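Local coordinates for disease resistance protein RRS1 (Arabidopsis thaliana, PDB 4C6S), which acts in plant immunity as a disease resistance protein and transcription factor that pairs with RPS4 to recognise bacterial effectors, this chain being its TIR domain, at residues Val93-Tyr98 with Arg114-Ile119; Cys9-Glu14 with Asp76-Val81. All blocks are in the same frame, centred on the assembly; numbering follows the deposited sequence.

Interaction 1 of 2, residues Val93-Tyr98 with Arg114-Ile119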
# COMPACT_ATOMS: atom_id res chain seq x y z
N VAL A 93 14.72 13.71 -11.41
CA VAL A 93 14.08 13.71 -10.12
C VAL A 93 12.55 13.69 -10.28
O VAL A 93 11.97 14.52 -10.99
CB VAL A 93 14.51 14.91 -9.26
CG1 VAL A 93 13.80 14.88 -7.91
CG2 VAL A 93 16.03 14.91 -9.07
N VAL A 94 11.90 12.72 -9.66
CA VAL A 94 10.45 12.65 -9.70
C VAL A 94 9.95 12.79 -8.27
O VAL A 94 10.50 12.16 -7.36
CB VAL A 94 9.98 11.31 -10.29
CG1 VAL A 94 8.45 11.22 -10.28
CG2 VAL A 94 10.51 11.16 -11.72
N SER A 95 8.93 13.62 -8.05
CA SER A 95 8.46 13.90 -6.69
C SER A 95 7.06 13.35 -6.51
O SER A 95 6.24 13.43 -7.42
CB SER A 95 8.45 15.40 -6.41
OG SER A 95 9.78 15.91 -6.40
N VAL A 96 6.79 12.79 -5.34
CA VAL A 96 5.47 12.23 -5.08
C VAL A 96 4.94 12.83 -3.79
O VAL A 96 5.55 12.67 -2.72
CB VAL A 96 5.55 10.69 -4.91
CG1 VAL A 96 4.16 10.11 -4.66
CG2 VAL A 96 6.18 10.03 -6.16
N LEU A 97 3.82 13.55 -3.90
CA LEU A 97 3.19 14.15 -2.72
C LEU A 97 2.22 13.12 -2.19
O LEU A 97 1.11 12.98 -2.71
CB LEU A 97 2.46 15.45 -3.06
CG LEU A 97 3.34 16.54 -3.64
CD1 LEU A 97 2.52 17.80 -3.94
CD2 LEU A 97 4.44 16.88 -2.64
N TYR A 98 2.64 12.38 -1.16
CA TYR A 98 1.85 11.26 -0.68
C TYR A 98 1.19 11.57 0.66
O TYR A 98 1.85 12.01 1.60
CB TYR A 98 2.71 9.99 -0.56
CG TYR A 98 1.87 8.83 -0.08
CD1 TYR A 98 0.98 8.20 -0.94
CD2 TYR A 98 1.92 8.40 1.24
CE1 TYR A 98 0.16 7.16 -0.50
CE2 TYR A 98 1.12 7.36 1.69
CZ TYR A 98 0.25 6.74 0.81
OH TYR A 98 -0.55 5.73 1.25
N ARG A 114 12.13 24.70 -5.35
CA ARG A 114 13.28 23.79 -5.48
C ARG A 114 13.58 23.45 -6.94
O ARG A 114 14.51 22.68 -7.24
CB ARG A 114 13.05 22.50 -4.68
CG ARG A 114 12.74 22.70 -3.21
CD ARG A 114 13.81 23.49 -2.48
NE ARG A 114 13.33 23.90 -1.16
CZ ARG A 114 13.98 24.69 -0.32
NH1 ARG A 114 15.17 25.17 -0.64
NH2 ARG A 114 13.43 25.02 0.84
N GLY A 115 12.81 24.03 -7.87
CA GLY A 115 13.01 23.78 -9.29
C GLY A 115 12.54 22.41 -9.74
O GLY A 115 13.05 21.87 -10.73
N LEU A 116 11.56 21.85 -9.05
CA LEU A 116 11.07 20.51 -9.38
C LEU A 116 9.66 20.59 -9.99
O LEU A 116 8.77 21.21 -9.41
CB LEU A 116 11.08 19.61 -8.14
CG LEU A 116 12.46 19.44 -7.49
CD1 LEU A 116 12.33 18.75 -6.15
CD2 LEU A 116 13.38 18.66 -8.39
N SER A 117 9.47 19.94 -11.13
CA SER A 117 8.21 20.09 -11.87
C SER A 117 7.55 18.76 -12.19
O SER A 117 6.41 18.72 -12.65
CB SER A 117 8.46 20.86 -13.16
OG SER A 117 9.47 20.22 -13.92
N ARG A 118 8.28 17.66 -11.97
CA ARG A 118 7.71 16.33 -12.22
C ARG A 118 7.12 15.80 -10.93
O ARG A 118 7.84 15.37 -10.02
CB ARG A 118 8.78 15.38 -12.76
CG ARG A 118 9.34 15.84 -14.09
CD ARG A 118 10.34 14.84 -14.64
NE ARG A 118 9.74 13.54 -14.88
CZ ARG A 118 10.43 12.46 -15.23
NH1 ARG A 118 11.75 12.55 -15.37
NH2 ARG A 118 9.82 11.30 -15.44
N ILE A 119 5.79 15.85 -10.85
CA ILE A 119 5.09 15.69 -9.59
C ILE A 119 3.89 14.75 -9.75
O ILE A 119 3.07 14.91 -10.66
CB ILE A 119 4.61 17.07 -9.06
CG1 ILE A 119 5.78 18.04 -8.92
CG2 ILE A 119 3.86 16.93 -7.75
CD1 ILE A 119 5.34 19.46 -8.56
O HOH W 1 10.13 16.51 -9.08
O HOH W 2 11.51 17.36 -11.35
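The guanidinium of Arg118 carries Val94 on one face. CG2 of Val94 sits over the centre of the group, 3.7 Å from Arg118 CZ. The arginine chain bends at chi3 (61°), which brings NE to 4.0 Å from Val94 CG2. Beyond these segments, NH2 forms a salt bridge with Asp138 and NH1 a hydrogen bond with His143. Held at two nitrogens, the group probably has little freedom to turn. The backbones meet in parallel at Ser95 and Ile119. Ser95 N donates to Arg118 O at 2.9 Å, with 162° at the hydrogen, and Ile119 CA makes a CA-H...O contact of 3.3 Å with Ser95 O. One water donates a hydrogen bond to Arg118 O at 2.7 Å and also bonds Ser95 OG at 2.8 Å. A second water donates to Val93 O where the chains draw apart; beside it Val93 CG1 packs 3.8 Å from Leu116 CD2. The pairing joins strand 92-98 to 119-121, the edge strand of the parallel TIR sheet within this chain. Helix 104-113 makes the crossover and packs on Leu97 and Ile119. Helix 128-143 lies on the other face, against Val94 and Arg118, and Leu116 reaches Trp74 of helix 74-82.

Interaction 2 of 2, residues Cys9-Glu14 with Asp76-Val81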
# COMPACT_ATOMS: atom_id res chain seq x y z
N CYS A 9 16.41 5.30 -7.23
CA CYS A 9 16.48 5.39 -5.77
C CYS A 9 15.23 6.06 -5.25
O CYS A 9 14.95 7.19 -5.62
CB CYS A 9 17.71 6.17 -5.31
SG CYS A 9 17.82 6.30 -3.50
N ILE A 10 14.48 5.36 -4.40
CA ILE A 10 13.30 5.96 -3.78
C ILE A 10 13.67 6.43 -2.39
O ILE A 10 14.13 5.63 -1.57
CB ILE A 10 12.19 4.93 -3.61
CG1 ILE A 10 11.81 4.31 -4.95
CG2 ILE A 10 10.96 5.59 -2.93
CD1 ILE A 10 11.04 2.99 -4.80
N SER A 11 13.47 7.72 -2.10
CA SER A 11 13.71 8.23 -0.75
C SER A 11 12.36 8.51 -0.09
O SER A 11 11.42 8.93 -0.76
CB SER A 11 14.55 9.50 -0.78
OG SER A 11 14.05 10.40 -1.75
N CYS A 12 12.27 8.26 1.22
CA CYS A 12 11.00 8.43 1.94
C CYS A 12 11.23 8.57 3.43
O CYS A 12 12.35 8.36 3.91
CB CYS A 12 10.06 7.24 1.68
SG CYS A 12 10.66 5.65 2.35
N VAL A 13 10.17 8.91 4.16
CA VAL A 13 10.24 8.91 5.61
C VAL A 13 9.86 7.52 6.13
O VAL A 13 9.28 6.72 5.40
CB VAL A 13 9.34 9.99 6.23
CG1 VAL A 13 9.76 11.37 5.74
CG2 VAL A 13 7.89 9.73 5.87
N GLU A 14 10.19 7.23 7.39
CA GLU A 14 10.03 5.86 7.89
C GLU A 14 8.58 5.41 7.92
O GLU A 14 8.29 4.23 7.71
CB GLU A 14 10.69 5.70 9.26
CG GLU A 14 10.04 6.50 10.37
CD GLU A 14 10.91 6.59 11.60
OE1 GLU A 14 11.88 5.81 11.71
OE2 GLU A 14 10.63 7.46 12.46
N ASP A 76 15.21 19.96 6.43
CA ASP A 76 15.56 19.03 7.49
C ASP A 76 15.87 17.62 6.97
O ASP A 76 16.79 16.96 7.46
CB ASP A 76 14.44 18.97 8.52
CG ASP A 76 14.79 18.11 9.71
OD1 ASP A 76 15.96 18.14 10.15
OD2 ASP A 76 13.89 17.39 10.21
N LYS A 77 15.12 17.17 5.97
CA LYS A 77 15.15 15.77 5.58
C LYS A 77 15.42 15.50 4.11
O LYS A 77 16.01 14.47 3.77
CB LYS A 77 13.84 15.08 5.95
CG LYS A 77 13.60 14.90 7.43
CD LYS A 77 12.35 14.07 7.68
CE LYS A 77 11.98 14.03 9.16
NZ LYS A 77 10.86 13.07 9.41
N PHE A 78 14.96 16.38 3.23
CA PHE A 78 15.02 16.06 1.80
C PHE A 78 16.02 16.88 0.99
O PHE A 78 16.44 16.44 -0.08
CB PHE A 78 13.62 16.10 1.18
CG PHE A 78 12.77 14.89 1.53
CD1 PHE A 78 12.84 13.73 0.76
CD2 PHE A 78 11.95 14.89 2.64
CE1 PHE A 78 12.06 12.60 1.06
CE2 PHE A 78 11.18 13.77 2.97
CZ PHE A 78 11.24 12.62 2.17
N ALA A 79 16.42 18.05 1.49
CA ALA A 79 17.47 18.82 0.81
C ALA A 79 18.71 17.96 0.57
O ALA A 79 19.34 18.06 -0.48
CB ALA A 79 17.84 20.07 1.61
N LYS A 80 19.05 17.11 1.53
CA LYS A 80 20.23 16.26 1.41
C LYS A 80 20.06 15.20 0.32
O LYS A 80 21.06 14.68 -0.19
CB LYS A 80 20.58 15.61 2.75
CG LYS A 80 19.53 14.61 3.24
CD LYS A 80 19.85 14.15 4.66
CE LYS A 80 19.08 12.88 5.01
NZ LYS A 80 17.94 13.12 5.93
N VAL A 81 18.82 14.89 -0.04
CA VAL A 81 18.58 13.95 -1.13
C VAL A 81 18.77 14.63 -2.48
O VAL A 81 19.45 14.10 -3.37
CB VAL A 81 17.16 13.33 -1.06
CG1 VAL A 81 16.93 12.44 -2.27
CG2 VAL A 81 17.01 12.52 0.21
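Phe78 reaches from its helix to the strand with the far end of its ring. From CB, chi1 of -76° sets CG anti to the carbonyl carbon; contact with the strand comes further out, at the ring edge. CE1 lies 4.1 Å from Ser11 OG. CZ, at the tip, is 4.2 Å from Cys12 CA. CE2 meets Val13 CG1 at 3.9 Å, the two side chains crossing at about a right angle. Ser11, Cys12 and Val13 thus line the rim of the ring near its plane. Val81 packs on Ser11, with CG1 3.6 Å from Ser11 OG and CG2 4.0 Å from Ser11 CB. The extended chain of Lys77 brings NZ to 4.2 Å from Val13 CG1. Its charge is paired outside the segments, in a salt bridge with Asp41. Between the two segments the contact is mostly van der Waals. The axes of strand 9-12 and helix 76-81 run nearly antiparallel (163°), 9.8 Å apart at their closest. Helix 74-82 lies on one face of the central parallel TIR sheet, where Phe78 also touches Met62 and Leu64 of strand 59-65. Helix 20-30 packs on the opposite face, against Ile10 and Cys12.

Overall arrangement
Both interactions build on the parallel sheet of the TIR domain, but at different places. Interaction 2 is a core contact. It packs helix 74-82 against strand 8-12, which is flanked on both sides by other strands. Interaction 1 is partly buried and lies at the sheet margin. The chemistry follows: interaction 2 is side-chain packing, while interaction 1 adds to its apolar contacts a backbone bond, waters and an arginine with outside partners. Helix 74-82 leads into strand 92-98, so the two contacts follow in series along the chain. Their centres are 12 Å apart, and their nearest atoms, about 6 Å apart, do not touch. Strand 59-65 stands between strands 8-12 and 92-98.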